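Local coordinates for S locus protein 11 (Brassica campestris, PDB 6KYW), which probably acts as the secreted, pollen-borne ligand of the self-incompatibility response, a small cysteine-rich defensin-like protein recognised by a stigma receptor, at residues Phe6-Lys11 with Asn37-Asp42; Leu15-Cys20 with Gln28-Asp33; Thr22-Gly27 with Cys41-Cys46. All coordinates share one frame; numbering follows the deposited sequence.

Interaction 1. Residues Phe6-Lys11 with Asn37-Asp42; sequences FRKLGK and NTHSCD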
loop_
_atom_site.group_PDB
_atom_site.type_symbol
_atom_site.label_atom_id
_atom_site.label_comp_id
_atom_site.label_asym_id
_atom_site.label_seq_id
_atom_site.Cartn_x
_atom_site.Cartn_y
_atom_site.Cartn_z
ATOM N N PHE C 6 -10.118 11.237 10.317
ATOM C CA PHE C 6 -10.582 10.033 9.642
ATOM C C PHE C 6 -9.646 9.735 8.483
ATOM O O PHE C 6 -8.801 10.555 8.114
ATOM C CB PHE C 6 -12.017 10.197 9.146
ATOM C CG PHE C 6 -12.213 11.404 8.281
ATOM C CD1 PHE C 6 -11.971 11.344 6.915
ATOM C CD2 PHE C 6 -12.610 12.612 8.833
ATOM C CE1 PHE C 6 -12.148 12.470 6.109
ATOM C CE2 PHE C 6 -12.793 13.733 8.036
ATOM C CZ PHE C 6 -12.568 13.662 6.666
ATOM N N ARG C 7 -9.833 8.557 7.894
ATOM C CA ARG C 7 -9.053 8.108 6.750
ATOM C C ARG C 7 -9.994 7.608 5.665
ATOM O O ARG C 7 -11.077 7.091 5.956
ATOM C CB ARG C 7 -8.070 7.016 7.147
ATOM C CG ARG C 7 -7.135 6.587 6.029
ATOM C CD ARG C 7 -6.179 5.556 6.525
ATOM N NE ARG C 7 -5.347 6.116 7.576
ATOM C CZ ARG C 7 -4.398 7.029 7.377
ATOM N NH1 ARG C 7 -4.133 7.473 6.162
ATOM N NH2 ARG C 7 -3.703 7.492 8.399
ATOM N N LYS C 8 -9.572 7.770 4.412
ATOM C CA LYS C 8 -10.374 7.407 3.247
ATOM C C LYS C 8 -9.505 6.816 2.140
ATOM O O LYS C 8 -8.297 7.073 2.048
ATOM C CB LYS C 8 -11.111 8.619 2.673
ATOM C CG LYS C 8 -12.410 8.949 3.314
ATOM C CD LYS C 8 -13.021 10.123 2.569
ATOM C CE LYS C 8 -14.201 10.718 3.320
ATOM N NZ LYS C 8 -14.672 11.968 2.664
ATOM N N LEU C 9 -10.156 6.053 1.267
ATOM C CA LEU C 9 -9.522 5.623 0.024
ATOM C C LEU C 9 -9.300 6.806 -0.911
ATOM O O LEU C 9 -10.147 7.692 -1.032
ATOM C CB LEU C 9 -10.388 4.605 -0.698
ATOM C CG LEU C 9 -9.921 3.162 -0.711
ATOM C CD1 LEU C 9 -9.747 2.656 0.694
ATOM C CD2 LEU C 9 -10.987 2.371 -1.469
ATOM N N GLY C 10 -8.172 6.806 -1.591
ATOM C CA GLY C 10 -7.975 7.775 -2.636
ATOM C C GLY C 10 -7.078 8.901 -2.201
ATOM O O GLY C 10 -6.522 8.922 -1.097
ATOM N N LYS C 11 -6.936 9.859 -3.105
ATOM C CA LYS C 11 -6.042 10.986 -2.884
ATOM C C LYS C 11 -6.775 12.186 -2.288
ATOM O O LYS C 11 -7.996 12.339 -2.421
ATOM C CB LYS C 11 -5.363 11.374 -4.195
ATOM C CG LYS C 11 -4.029 10.677 -4.365
ATOM C CD LYS C 11 -3.563 10.738 -5.772
ATOM C CE LYS C 11 -2.164 11.312 -5.809
ATOM N NZ LYS C 11 -2.080 12.604 -5.079
ATOM N N ASN C 37 -2.729 4.107 -1.148
ATOM C CA ASN C 37 -3.809 4.895 -1.737
ATOM C C ASN C 37 -4.882 5.270 -0.702
ATOM O O ASN C 37 -6.084 5.116 -0.935
ATOM C CB ASN C 37 -4.434 4.166 -2.930
ATOM C CG ASN C 37 -5.318 5.091 -3.782
ATOM O OD1 ASN C 37 -4.985 6.256 -4.024
ATOM N ND2 ASN C 37 -6.452 4.573 -4.221
ATOM N N THR C 38 -4.444 5.797 0.443
ATOM C CA THR C 38 -5.360 6.413 1.409
ATOM C C THR C 38 -4.897 7.834 1.713
ATOM O O THR C 38 -3.727 8.179 1.525
ATOM C CB THR C 38 -5.481 5.625 2.738
ATOM O OG1 THR C 38 -4.252 5.706 3.483
ATOM C CG2 THR C 38 -5.848 4.178 2.497
ATOM N N HIS C 39 -5.842 8.657 2.185
ATOM C CA HIS C 39 -5.534 9.969 2.749
ATOM C C HIS C 39 -6.258 10.131 4.088
ATOM O O HIS C 39 -7.204 9.396 4.403
ATOM C CB HIS C 39 -5.924 11.097 1.783
ATOM C CG HIS C 39 -7.398 11.215 1.548
ATOM N ND1 HIS C 39 -8.081 10.403 0.669
ATOM C CD2 HIS C 39 -8.320 12.053 2.078
ATOM C CE1 HIS C 39 -9.362 10.729 0.673
ATOM N NE2 HIS C 39 -9.531 11.732 1.514
ATOM N N SER C 40 -5.803 11.102 4.888
ATOM C CA SER C 40 -6.419 11.375 6.182
ATOM C C SER C 40 -6.636 12.868 6.412
ATOM O O SER C 40 -5.876 13.717 5.929
ATOM C CB SER C 40 -5.578 10.809 7.337
ATOM O OG SER C 40 -4.290 11.407 7.391
ATOM N N CYS C 41 -7.685 13.174 7.176
ATOM C CA CYS C 41 -7.936 14.507 7.724
ATOM C C CYS C 41 -7.504 14.537 9.189
ATOM O O CYS C 41 -8.026 13.778 10.009
ATOM C CB CYS C 41 -9.416 14.862 7.600
ATOM S SG CYS C 41 -9.890 15.543 5.981
ATOM N N ASP C 42 -6.539 15.386 9.519
ATOM C CA ASP C 42 -6.070 15.494 10.897
ATOM C C ASP C 42 -5.851 16.963 11.239
ATOM O O ASP C 42 -5.741 17.821 10.360
ATOM C CB ASP C 42 -4.769 14.717 11.136
ATOM C CG ASP C 42 -4.818 13.315 10.565
ATOM O OD1 ASP C 42 -5.115 12.362 11.321
ATOM O OD2 ASP C 42 -4.572 13.165 9.347
#
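H39 holds CG between its backbone N and its carbonyl carbon (chi1 66°), which lets the ring turn to K8 and G10. R7 has CG anti to its backbone N (chi1 -175°), against H39 O. H39, K8, F6 and C41 share one sheet face; R7 and S40 are on the other. The two strands run antiparallel. K8 N bonds H39 O at 2.9 Å, and H39 N returns a bond to K8 O. Past the strand, G10 N gives a bond to N37 O at 2.8 Å. The imidazole ties down the same turn: H39 ND1 donates to G10 O at 2.8 Å. That oxygen lies near the ring plane, while ND1 stands above the carbonyl plane of G10. C41 CB lies over one face of the F6 ring, offset toward the rim. R7 NH1 donates to T38 OG1 at 3.2 Å, tilted from the guanidinium plane, and S40 CB lies over one guanidinium face. T38 OG1 also bonds K35, and R7 NE bonds the backbone of another protein chain. An alanine at R7 would probably leave T38 OG1 without this donor and that backbone without its mate. H39 NE2 bonds E16, which also salt-bridges K8. Both imidazole nitrogens thus face acceptors, one a carboxylate, which would probably favour the protonated ring.

Interaction 2. Residues Leu15-Cys20 with Gln28-Asp33; sequences LEEEKC and QCTCSD
E17 and C20 of the helix face T30 and C31 of strand 29-33, in the defensin-like alpha/beta fold: one short helix packed on a three-stranded antiparallel sheet. The helix and strand segments run at 135° to each other, with their axes 6.6 Å apart. Both hydrogen bonds across the contact end on the E17 carboxylate. Its CG is anti to the backbone N (chi1 174°), and the chain bends at chi2 to bring the carboxylate to the strand. T30 OG1 donates to the syn lone pair of E17 OE1, at 2.6 Å. C31 N donates to E17 OE2 at 2.9 Å, also on the syn side but out of the carboxylate plane. Each oxygen thus has its own donor, and the two bonds should limit rotation of the group. The other contacts are mainly van der Waals, through the cysteines. C20 SG lies 3.6 Å from C31 CB, and C31 SG lies 4.0 Å from E16 CG. Disulfides bond C20 and C29 to C41 and C43 of the central strand, and C31 to C12, before the helix. E16 turns its carboxylate elsewhere, to K8 of strand 5-9 and H39 of strand 38-43. At the far end of the helix segment, C29 CB sits 3.3 Å from the carbonyl oxygen C20 O.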
loop_
_atom_site.group_PDB
_atom_site.type_symbol
_atom_site.label_atom_id
_atom_site.label_comp_id
_atom_site.label_asym_id
_atom_site.label_seq_id
_atom_site.Cartn_x
_atom_site.Cartn_y
_atom_site.Cartn_z
ATOM N N LEU C 15 -11.761 19.716 -2.093
ATOM C CA LEU C 15 -13.004 19.610 -1.333
ATOM C C LEU C 15 -12.816 18.818 -0.056
ATOM O O LEU C 15 -13.477 19.100 0.950
ATOM C CB LEU C 15 -14.120 18.974 -2.158
ATOM C CG LEU C 15 -14.500 19.643 -3.473
ATOM C CD1 LEU C 15 -15.643 18.879 -4.147
ATOM C CD2 LEU C 15 -14.865 21.106 -3.227
ATOM N N GLU C 16 -11.948 17.809 -0.082
ATOM C CA GLU C 16 -11.644 17.083 1.138
ATOM C C GLU C 16 -10.862 17.956 2.112
ATOM O O GLU C 16 -11.041 17.839 3.328
ATOM C CB GLU C 16 -10.882 15.807 0.787
ATOM C CG GLU C 16 -10.818 14.767 1.886
ATOM C CD GLU C 16 -12.052 13.876 1.965
ATOM O OE1 GLU C 16 -13.031 14.072 1.205
ATOM O OE2 GLU C 16 -12.030 12.964 2.811
ATOM N N GLU C 17 -10.017 18.852 1.596
ATOM C CA GLU C 17 -9.306 19.788 2.458
ATOM C C GLU C 17 -10.273 20.713 3.189
ATOM O O GLU C 17 -10.036 21.082 4.345
ATOM C CB GLU C 17 -8.309 20.604 1.639
ATOM C CG GLU C 17 -7.625 21.711 2.422
ATOM C CD GLU C 17 -6.412 21.205 3.178
ATOM O OE1 GLU C 17 -5.671 22.018 3.777
ATOM O OE2 GLU C 17 -6.191 19.982 3.159
ATOM N N GLU C 18 -11.368 21.101 2.532
ATOM C CA GLU C 18 -12.393 21.870 3.226
ATOM C C GLU C 18 -13.122 21.006 4.246
ATOM O O GLU C 18 -13.469 21.467 5.337
ATOM C CB GLU C 18 -13.364 22.481 2.214
ATOM C CG GLU C 18 -12.787 23.699 1.484
ATOM C CD GLU C 18 -11.743 24.468 2.326
ATOM O OE1 GLU C 18 -10.525 24.186 2.186
ATOM O OE2 GLU C 18 -12.135 25.363 3.116
ATOM N N LYS C 19 -13.329 19.737 3.921
ATOM C CA LYS C 19 -13.955 18.828 4.865
ATOM C C LYS C 19 -13.084 18.606 6.107
ATOM O O LYS C 19 -13.624 18.401 7.196
ATOM C CB LYS C 19 -14.274 17.509 4.149
ATOM C CG LYS C 19 -14.831 16.403 5.031
ATOM C CD LYS C 19 -16.334 16.217 4.848
ATOM C CE LYS C 19 -16.895 15.176 5.833
ATOM N NZ LYS C 19 -16.932 15.659 7.254
ATOM N N CYS C 20 -11.746 18.646 5.986
ATOM C CA CYS C 20 -10.910 18.473 7.176
ATOM C C CYS C 20 -11.207 19.565 8.192
ATOM O O CYS C 20 -11.130 19.344 9.410
ATOM C CB CYS C 20 -9.417 18.515 6.831
ATOM S SG CYS C 20 -8.695 17.184 5.836
ATOM N N GLN C 28 -5.895 24.298 13.198
ATOM C CA GLN C 28 -5.334 24.012 11.877
ATOM C C GLN C 28 -5.565 22.544 11.524
ATOM O O GLN C 28 -4.940 21.651 12.107
ATOM C CB GLN C 28 -3.848 24.353 11.845
ATOM C CG GLN C 28 -3.547 25.774 12.262
ATOM C CD GLN C 28 -2.063 26.009 12.527
ATOM O OE1 GLN C 28 -1.536 25.664 13.588
ATOM N NE2 GLN C 28 -1.384 26.605 11.557
ATOM N N CYS C 29 -6.458 22.308 10.561
ATOM C CA CYS C 29 -6.849 20.979 10.103
ATOM C C CYS C 29 -6.559 20.851 8.611
ATOM O O CYS C 29 -6.981 21.700 7.818
ATOM C CB CYS C 29 -8.339 20.733 10.374
ATOM S SG CYS C 29 -8.823 20.750 12.118
ATOM N N THR C 30 -5.848 19.793 8.219
ATOM C CA THR C 30 -5.521 19.607 6.810
ATOM C C THR C 30 -5.561 18.133 6.411
ATOM O O THR C 30 -5.721 17.226 7.233
ATOM C CB THR C 30 -4.149 20.210 6.457
ATOM O OG1 THR C 30 -4.088 20.464 5.037
ATOM C CG2 THR C 30 -3.015 19.264 6.849
ATOM N N CYS C 31 -5.408 17.926 5.109
ATOM C CA CYS C 31 -5.469 16.634 4.448
ATOM C C CYS C 31 -4.043 16.168 4.155
ATOM O O CYS C 31 -3.217 16.958 3.694
ATOM C CB CYS C 31 -6.288 16.787 3.164
ATOM S SG CYS C 31 -6.890 15.292 2.391
ATOM N N SER C 32 -3.744 14.907 4.468
ATOM C CA SER C 32 -2.427 14.322 4.218
ATOM C C SER C 32 -2.586 13.072 3.359
ATOM O O SER C 32 -3.255 12.121 3.776
ATOM C CB SER C 32 -1.723 13.953 5.528
ATOM O OG SER C 32 -1.515 15.077 6.345
ATOM N N ASP C 33 -1.977 13.072 2.170
ATOM C CA ASP C 33 -1.914 11.867 1.348
ATOM C C ASP C 33 -1.012 10.842 2.030
ATOM O O ASP C 33 -0.018 11.192 2.665
ATOM C CB ASP C 33 -1.352 12.180 -0.056
ATOM C CG ASP C 33 -2.390 12.772 -1.012
ATOM O OD1 ASP C 33 -3.546 12.284 -1.090
ATOM O OD2 ASP C 33 -2.029 13.743 -1.700
#

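Interaction 3. Residues Thr22-Gly27 with Cys41-Cys46; sequences TLYPRG and CDCKSC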
loop_
_atom_site.group_PDB
_atom_site.type_symbol
_atom_site.label_atom_id
_atom_site.label_comp_id
_atom_site.label_asym_id
_atom_site.label_seq_id
_atom_site.Cartn_x
_atom_site.Cartn_y
_atom_site.Cartn_z
ATOM N N THR C 22 -13.901 20.762 9.143
ATOM C CA THR C 22 -15.075 20.533 9.983
ATOM C C THR C 22 -14.760 19.796 11.280
ATOM O O THR C 22 -15.662 19.609 12.103
ATOM C CB THR C 22 -16.143 19.722 9.223
ATOM O OG1 THR C 22 -17.391 19.843 9.909
ATOM C CG2 THR C 22 -15.793 18.216 9.187
ATOM N N LEU C 23 -13.534 19.325 11.480
ATOM C CA LEU C 23 -13.305 18.442 12.614
ATOM C C LEU C 23 -13.412 19.190 13.938
ATOM O O LEU C 23 -13.998 18.678 14.901
ATOM C CB LEU C 23 -11.941 17.769 12.487
ATOM C CG LEU C 23 -11.814 16.643 11.471
ATOM C CD1 LEU C 23 -10.377 16.089 11.522
ATOM C CD2 LEU C 23 -12.884 15.549 11.695
ATOM N N TYR C 24 -12.835 20.388 14.010
ATOM C CA TYR C 24 -12.855 21.291 15.150
ATOM C C TYR C 24 -13.293 22.664 14.668
ATOM O O TYR C 24 -13.102 23.006 13.499
ATOM C CB TYR C 24 -11.472 21.407 15.816
ATOM C CG TYR C 24 -10.949 20.141 16.477
ATOM C CD1 TYR C 24 -11.318 19.804 17.774
ATOM C CD2 TYR C 24 -10.074 19.295 15.805
ATOM C CE1 TYR C 24 -10.853 18.663 18.377
ATOM C CE2 TYR C 24 -9.592 18.140 16.401
ATOM C CZ TYR C 24 -9.982 17.827 17.693
ATOM O OH TYR C 24 -9.504 16.678 18.303
ATOM N N PRO C 25 -13.912 23.464 15.530
ATOM C CA PRO C 25 -14.304 24.818 15.106
ATOM C C PRO C 25 -13.179 25.829 15.195
ATOM O O PRO C 25 -13.299 26.914 14.608
ATOM C CB PRO C 25 -15.450 25.166 16.061
ATOM C CG PRO C 25 -15.199 24.320 17.267
ATOM C CD PRO C 25 -14.520 23.067 16.812
ATOM N N ARG C 26 -12.100 25.503 15.903
ATOM C CA ARG C 26 -10.851 26.250 15.914
ATOM C C ARG C 26 -9.727 25.330 15.446
ATOM O O ARG C 26 -9.870 24.103 15.432
ATOM C CB ARG C 26 -10.515 26.777 17.325
ATOM C CG ARG C 26 -11.730 27.064 18.188
ATOM C CD ARG C 26 -11.408 27.776 19.501
ATOM N NE ARG C 26 -10.759 26.921 20.507
ATOM C CZ ARG C 26 -11.405 26.145 21.379
ATOM N NH1 ARG C 26 -12.733 26.073 21.364
ATOM N NH2 ARG C 26 -10.719 25.421 22.256
ATOM N N GLY C 27 -8.596 25.930 15.077
ATOM C CA GLY C 27 -7.365 25.191 14.861
ATOM C C GLY C 27 -7.078 24.901 13.399
ATOM O O GLY C 27 -7.874 25.180 12.491
ATOM N N CYS C 41 -7.685 13.174 7.176
ATOM C CA CYS C 41 -7.936 14.507 7.724
ATOM C C CYS C 41 -7.504 14.537 9.189
ATOM O O CYS C 41 -8.026 13.778 10.009
ATOM C CB CYS C 41 -9.416 14.862 7.600
ATOM S SG CYS C 41 -9.890 15.543 5.981
ATOM N N ASP C 42 -6.539 15.386 9.519
ATOM C CA ASP C 42 -6.070 15.494 10.897
ATOM C C ASP C 42 -5.851 16.963 11.239
ATOM O O ASP C 42 -5.741 17.821 10.360
ATOM C CB ASP C 42 -4.769 14.717 11.136
ATOM C CG ASP C 42 -4.818 13.315 10.565
ATOM O OD1 ASP C 42 -5.115 12.362 11.321
ATOM O OD2 ASP C 42 -4.572 13.165 9.347
ATOM N N CYS C 43 -5.761 17.245 12.534
ATOM C CA CYS C 43 -5.660 18.616 13.008
ATOM C C CYS C 43 -4.431 18.761 13.882
ATOM O O CYS C 43 -4.287 18.049 14.881
ATOM C CB CYS C 43 -6.923 19.020 13.761
ATOM S SG CYS C 43 -8.407 18.842 12.715
ATOM N N LYS C 44 -3.562 19.686 13.502
ATOM C CA LYS C 44 -2.386 20.071 14.269
ATOM C C LYS C 44 -2.698 21.092 15.373
ATOM O O LYS C 44 -1.874 21.292 16.267
ATOM C CB LYS C 44 -1.340 20.611 13.286
ATOM C CG LYS C 44 -0.111 21.251 13.857
ATOM C CD LYS C 44 0.611 22.026 12.763
ATOM C CE LYS C 44 -0.371 22.829 11.902
ATOM N NZ LYS C 44 0.345 23.782 10.999
ATOM N N SER C 45 -3.877 21.710 15.349
ATOM C CA SER C 45 -4.316 22.668 16.354
ATOM C C SER C 45 -5.811 22.488 16.527
ATOM O O SER C 45 -6.497 22.075 15.585
ATOM C CB SER C 45 -4.050 24.119 15.929
ATOM O OG SER C 45 -2.695 24.338 15.613
ATOM N N CYS C 46 -6.322 22.811 17.719
ATOM C CA CYS C 46 -7.780 22.755 17.921
ATOM C C CYS C 46 -8.260 23.613 19.105
ATOM O O CYS C 46 -7.550 23.785 20.095
ATOM C CB CYS C 46 -8.239 21.302 18.127
ATOM S SG CYS C 46 -7.268 20.452 19.382
#
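Y24 and C46 meet ring to CB, and the Y24 side chain makes a large share of the contact. Its CB lies 4.0 Å from C46 CB. CG is anti to the carbonyl carbon (chi1 -66°), and it lies 3.4 Å from C46 CB. That carbon stands over the centre of the ring face, close to the ring normal, as a CH-pi contact. C46 SG is over the same face, with ring atom CE1 4.1 Å from it. At the ring edge, CD2 touches C43 SG at 3.5 Å. This sulfur lies in the ring plane, so the tyrosine meets one cysteine by its face and another by its edge. CE2 follows at 3.9 Å from C43 CB. At the tip, OH bonds the backbone N of R4. L23 packs beside it, with CD1 3.6 Å from C43 SG, and CD1 also approaches the C41 carbonyl. Farther along, G27 CA comes 3.3 Å from S45 O as a CA-H...O contact. No hydrogen bond joins the two segments. The disulfide C46 to C2 brings the N-terminal chain to this end of the protein. The loop after helix 14-20 thus closes against the end of strand 38-43 and the tail beyond it, where L23 also reaches F6 of strand 5-9.

How the interactions relate
The three contacts share one sheet, in which strand 38-43 is central. Interaction 1 pairs it with strand 5-9, and interaction 2 sets the helix against strand 29-33. Their centres are 9 Å apart. The disulfide C20 SG to C41 SG, at 2.0 Å, and the salt bridge K8 NZ to E16 OE2, at 2.8 Å, join them directly. Interaction 3 shares C41 and D42 with interaction 1, yet their centres are 15 Å apart, on opposite sides of the chain's centre. It joins interaction 2 through C29 SG to C43 SG, also at 2.0 Å. Chains of another protein come within reach of more residues of interaction 1 than of interactions 2 or 3.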